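Local coordinates for carboxylesterase (PDB 5GMX), which hydrolyses carboxylic ester bonds as a family VIII carboxylesterase with a beta-lactamase-like fold, and also shows activity toward oxyimino cephalosporins, at residues Cys124-Arg129 and Ala162-His167. Sequence-based numbering, arbitrary orientation.
Sequences CGPRER and AVVFGH. With PMS (phenylmethanesulfonic acid), chain C.
Water 1 is the best-held polar atom between Cys124-Arg129 and Ala162-His167, gripped by two hydrogen bonds, one to each segment. It donates to Cys124 O at 2.8 Å and accepts from Val163 N, also at 2.8 Å. The water thus joins two loop backbones whose direct polar approach, Cys124 O to Ala162 N, is 3.8 Å. Val164 supplies the apolar half of the contact. Its CB points toward the other loop, and chi1 of -57° sets CG1 anti to the carbonyl carbon, beside the backbone N. From there CG1 packs against the proline ring, 3.9 Å from Pro126 CD, with Pro126 CG slightly farther off. The two side chains lie alongside each other, pointing in opposite directions. The other branch, CG2, lies between N and the carbonyl carbon and rests 3.9 Å from Cys124 O. The same carbonyl oxygen is therefore held by water and flanked by a methyl group. Cys124 turns its side chain away, onto Phe152, His161 and Ala238. Ala162 reaches the ligand pocket: its CB touches the phenyl ring of PMS, 3.6 Å from PMS C6. Ala162 O accepts a hydrogen bond from Lys74 NZ, the lysine of a probable SxxK motif with Ser71, as in class C beta-lactamases. The contact is buried, and Ala162 is its one residue lining the pocket. Residues 124-129 run in the loop between helices 113-117 and 132-136, while 162-164 lead into helix 165-175, which begins with 165-167; helix 138-146 packs against both, through Met144 on Pro126 and Leu145 on Val164.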
ATOM      1  N   CYS A 124      12.725  -9.870  -7.644  1.00 17.99           N
ATOM      2  CA  CYS A 124      12.599  -8.669  -6.825  1.00 19.85           C
ATOM      3  C   CYS A 124      12.635  -7.369  -7.640  1.00 22.88           C
ATOM      4  O   CYS A 124      12.132  -6.330  -7.195  1.00 20.24           O
ATOM      5  CB  CYS A 124      13.693  -8.673  -5.758  1.00 19.90           C
ATOM      6  SG  CYS A 124      13.943 -10.322  -4.974  1.00 29.78           S
ATOM      7  N   GLY A 125      13.222  -7.441  -8.831  1.00 21.37           N
ATOM      8  CA  GLY A 125      13.273  -6.317  -9.750  1.00 16.54           C
ATOM      9  C   GLY A 125      13.712  -6.801 -11.124  1.00 21.84           C
ATOM     10  O   GLY A 125      14.218  -7.915 -11.252  1.00 18.95           O
ATOM     11  N   PRO A 126      13.526  -5.971 -12.160  1.00 18.41           N
ATOM     12  CA  PRO A 126      13.901  -6.376 -13.523  1.00 17.06           C
ATOM     13  C   PRO A 126      15.406  -6.549 -13.633  1.00 21.58           C
ATOM     14  O   PRO A 126      16.137  -5.747 -13.066  1.00 19.83           O
ATOM     15  CB  PRO A 126      13.420  -5.206 -14.394  1.00 18.84           C
ATOM     16  CG  PRO A 126      12.473  -4.417 -13.510  1.00 16.81           C
ATOM     17  CD  PRO A 126      12.974  -4.607 -12.121  1.00 20.14           C
ATOM     18  N   ARG A 127      15.865  -7.572 -14.342  1.00 23.14           N
ATOM     19  CA  ARG A 127      17.297  -7.802 -14.450  1.00 26.48           C
ATOM     20  C   ARG A 127      17.964  -6.733 -15.312  1.00 30.52           C
ATOM     21  O   ARG A 127      19.089  -6.311 -15.041  1.00 35.68           O
ATOM     22  CB  ARG A 127      17.574  -9.190 -15.020  1.00 24.51           C
ATOM     23  CG  ARG A 127      17.620 -10.269 -13.963  1.00 21.92           C
ATOM     24  CD  ARG A 127      17.957 -11.638 -14.544  1.00 20.48           C
ATOM     25  NE  ARG A 127      17.810 -12.663 -13.516  1.00 20.51           N
ATOM     26  CZ  ARG A 127      18.744 -12.947 -12.612  1.00 20.27           C
ATOM     27  NH1 ARG A 127      19.890 -12.278 -12.615  1.00 22.69           N
ATOM     28  NH2 ARG A 127      18.528 -13.888 -11.699  1.00 18.42           N
ATOM     29  N   GLU A 128      17.261  -6.270 -16.335  1.00 32.28           N
ATOM     30  CA  GLU A 128      17.832  -5.272 -17.224  1.00 38.80           C
ATOM     31  C   GLU A 128      17.364  -3.865 -16.873  1.00 36.21           C
ATOM     32  O   GLU A 128      16.291  -3.677 -16.292  1.00 35.06           O
ATOM     33  CB  GLU A 128      17.499  -5.620 -18.673  1.00 46.87           C
ATOM     34  CG  GLU A 128      18.174  -6.917 -19.124  1.00 58.53           C
ATOM     35  CD  GLU A 128      17.676  -7.427 -20.462  1.00 78.88           C
ATOM     36  OE1 GLU A 128      16.586  -6.997 -20.899  1.00 83.72           O
ATOM     37  OE2 GLU A 128      18.380  -8.263 -21.072  1.00 79.45           O
ATOM     38  N   ARG A 129      18.184  -2.885 -17.233  1.00 35.90           N
ATOM     39  CA  ARG A 129      17.901  -1.487 -16.953  1.00 42.25           C
ATOM     40  C   ARG A 129      16.618  -1.051 -17.650  1.00 41.86           C
ATOM     41  O   ARG A 129      16.469  -1.236 -18.855  1.00 43.06           O
ATOM     42  CB  ARG A 129      19.083  -0.622 -17.395  1.00 47.80           C
ATOM     43  CG  ARG A 129      19.245   0.678 -16.625  1.00 58.71           C
ATOM     44  CD  ARG A 129      20.654   1.238 -16.791  1.00 68.03           C
ATOM     45  NE  ARG A 129      21.156   1.089 -18.156  1.00 82.93           N
ATOM     46  CZ  ARG A 129      20.863   1.913 -19.159  1.00 83.74           C
ATOM     47  NH1 ARG A 129      20.067   2.958 -18.956  1.00 78.72           N
ATOM     48  NH2 ARG A 129      21.371   1.694 -20.368  1.00 71.23           N
ATOM     49  N   ALA A 162      10.238  -4.410  -4.589  1.00 20.09           N
ATOM     50  CA  ALA A 162      10.043  -3.007  -4.216  1.00 22.21           C
ATOM     51  C   ALA A 162       9.156  -2.186  -5.147  1.00 25.75           C
ATOM     52  O   ALA A 162       8.407  -1.319  -4.691  1.00 27.68           O
ATOM     53  CB  ALA A 162      11.394  -2.332  -4.092  1.00 26.34           C
ATOM     54  N   VAL A 163       9.259  -2.425  -6.448  1.00 22.73           N
ATOM     55  CA  VAL A 163       8.487  -1.639  -7.401  1.00 20.82           C
ATOM     56  C   VAL A 163       7.525  -2.525  -8.186  1.00 20.84           C
ATOM     57  O   VAL A 163       6.386  -2.135  -8.447  1.00 22.11           O
ATOM     58  CB  VAL A 163       9.400  -0.864  -8.378  1.00 25.68           C
ATOM     59  CG1 VAL A 163       8.561  -0.068  -9.381  1.00 23.31           C
ATOM     60  CG2 VAL A 163      10.346   0.066  -7.606  1.00 30.62           C
ATOM     61  N   VAL A 164       7.983  -3.715  -8.561  1.00 22.80           N
ATOM     62  CA  VAL A 164       7.231  -4.566  -9.477  1.00 19.53           C
ATOM     63  C   VAL A 164       6.159  -5.429  -8.801  1.00 17.35           C
ATOM     64  O   VAL A 164       5.420  -6.131  -9.490  1.00 21.34           O
ATOM     65  CB  VAL A 164       8.186  -5.498 -10.274  1.00 21.93           C
ATOM     66  CG1 VAL A 164       9.227  -4.679 -11.025  1.00 12.26           C
ATOM     67  CG2 VAL A 164       8.861  -6.502  -9.356  1.00 15.02           C
ATOM     68  N   PHE A 165       6.067  -5.386  -7.472  1.00 20.37           N
ATOM     69  CA  PHE A 165       5.048  -6.170  -6.739  1.00 18.47           C
ATOM     70  C   PHE A 165       3.638  -5.945  -7.296  1.00 15.20           C
ATOM     71  O   PHE A 165       2.865  -6.893  -7.481  1.00 18.99           O
ATOM     72  CB  PHE A 165       5.076  -5.826  -5.241  1.00 17.51           C
ATOM     73  CG  PHE A 165       3.980  -6.485  -4.427  1.00 16.27           C
ATOM     74  CD1 PHE A 165       4.151  -7.760  -3.922  1.00 20.47           C
ATOM     75  CD2 PHE A 165       2.803  -5.814  -4.137  1.00 18.34           C
ATOM     76  CE1 PHE A 165       3.155  -8.366  -3.168  1.00 13.63           C
ATOM     77  CE2 PHE A 165       1.806  -6.414  -3.383  1.00 22.24           C
ATOM     78  CZ  PHE A 165       1.987  -7.691  -2.896  1.00 19.58           C
ATOM     79  N   GLY A 166       3.317  -4.679  -7.551  1.00 17.14           N
ATOM     80  CA  GLY A 166       2.012  -4.295  -8.048  1.00 17.08           C
ATOM     81  C   GLY A 166       1.698  -4.902  -9.400  1.00 20.55           C
ATOM     82  O   GLY A 166       0.558  -5.283  -9.665  1.00 16.09           O
ATOM     83  N   HIS A 167       2.717  -5.012 -10.251  1.00 15.53           N
ATOM     84  CA  HIS A 167       2.543  -5.603 -11.571  1.00 13.53           C
ATOM     85  C   HIS A 167       2.290  -7.112 -11.532  1.00 23.02           C
ATOM     86  O   HIS A 167       1.437  -7.610 -12.264  1.00 21.05           O
ATOM     87  CB  HIS A 167       3.763  -5.325 -12.451  1.00 19.17           C
ATOM     88  CG  HIS A 167       3.753  -3.962 -13.072  1.00 21.61           C
ATOM     89  ND1 HIS A 167       4.165  -2.835 -12.397  1.00 22.94           N
ATOM     90  CD2 HIS A 167       3.355  -3.545 -14.297  1.00 21.46           C
ATOM     91  CE1 HIS A 167       4.039  -1.781 -13.185  1.00 22.87           C
ATOM     92  NE2 HIS A 167       3.544  -2.183 -14.341  1.00 22.23           N
TER
HETATM   93  C   PMS C 401       8.417   1.803  -2.781  1.00 44.29           C
HETATM   94  S   PMS C 401       7.906   1.666  -1.082  1.00 41.15           S
HETATM   95  C1  PMS C 401       9.901   2.091  -2.919  1.00 54.11           C
HETATM   96  C2  PMS C 401      10.355   3.400  -3.002  1.00 49.50           C
HETATM   97  C3  PMS C 401      11.712   3.663  -3.132  1.00 47.21           C
HETATM   98  C4  PMS C 401      12.621   2.618  -3.185  1.00 56.63           C
HETATM   99  C5  PMS C 401      12.171   1.308  -3.106  1.00 49.34           C
HETATM  100  C6  PMS C 401      10.815   1.047  -2.977  1.00 49.11           C
HETATM  101  O2S PMS C 401       8.973   1.134  -0.150  1.00 34.59           O
HETATM  102  O1S PMS C 401       7.653   3.027  -0.478  1.00 31.29           O
HETATM  103  O   HOH W   1      11.058  -3.875  -8.089  1.00 16.72           O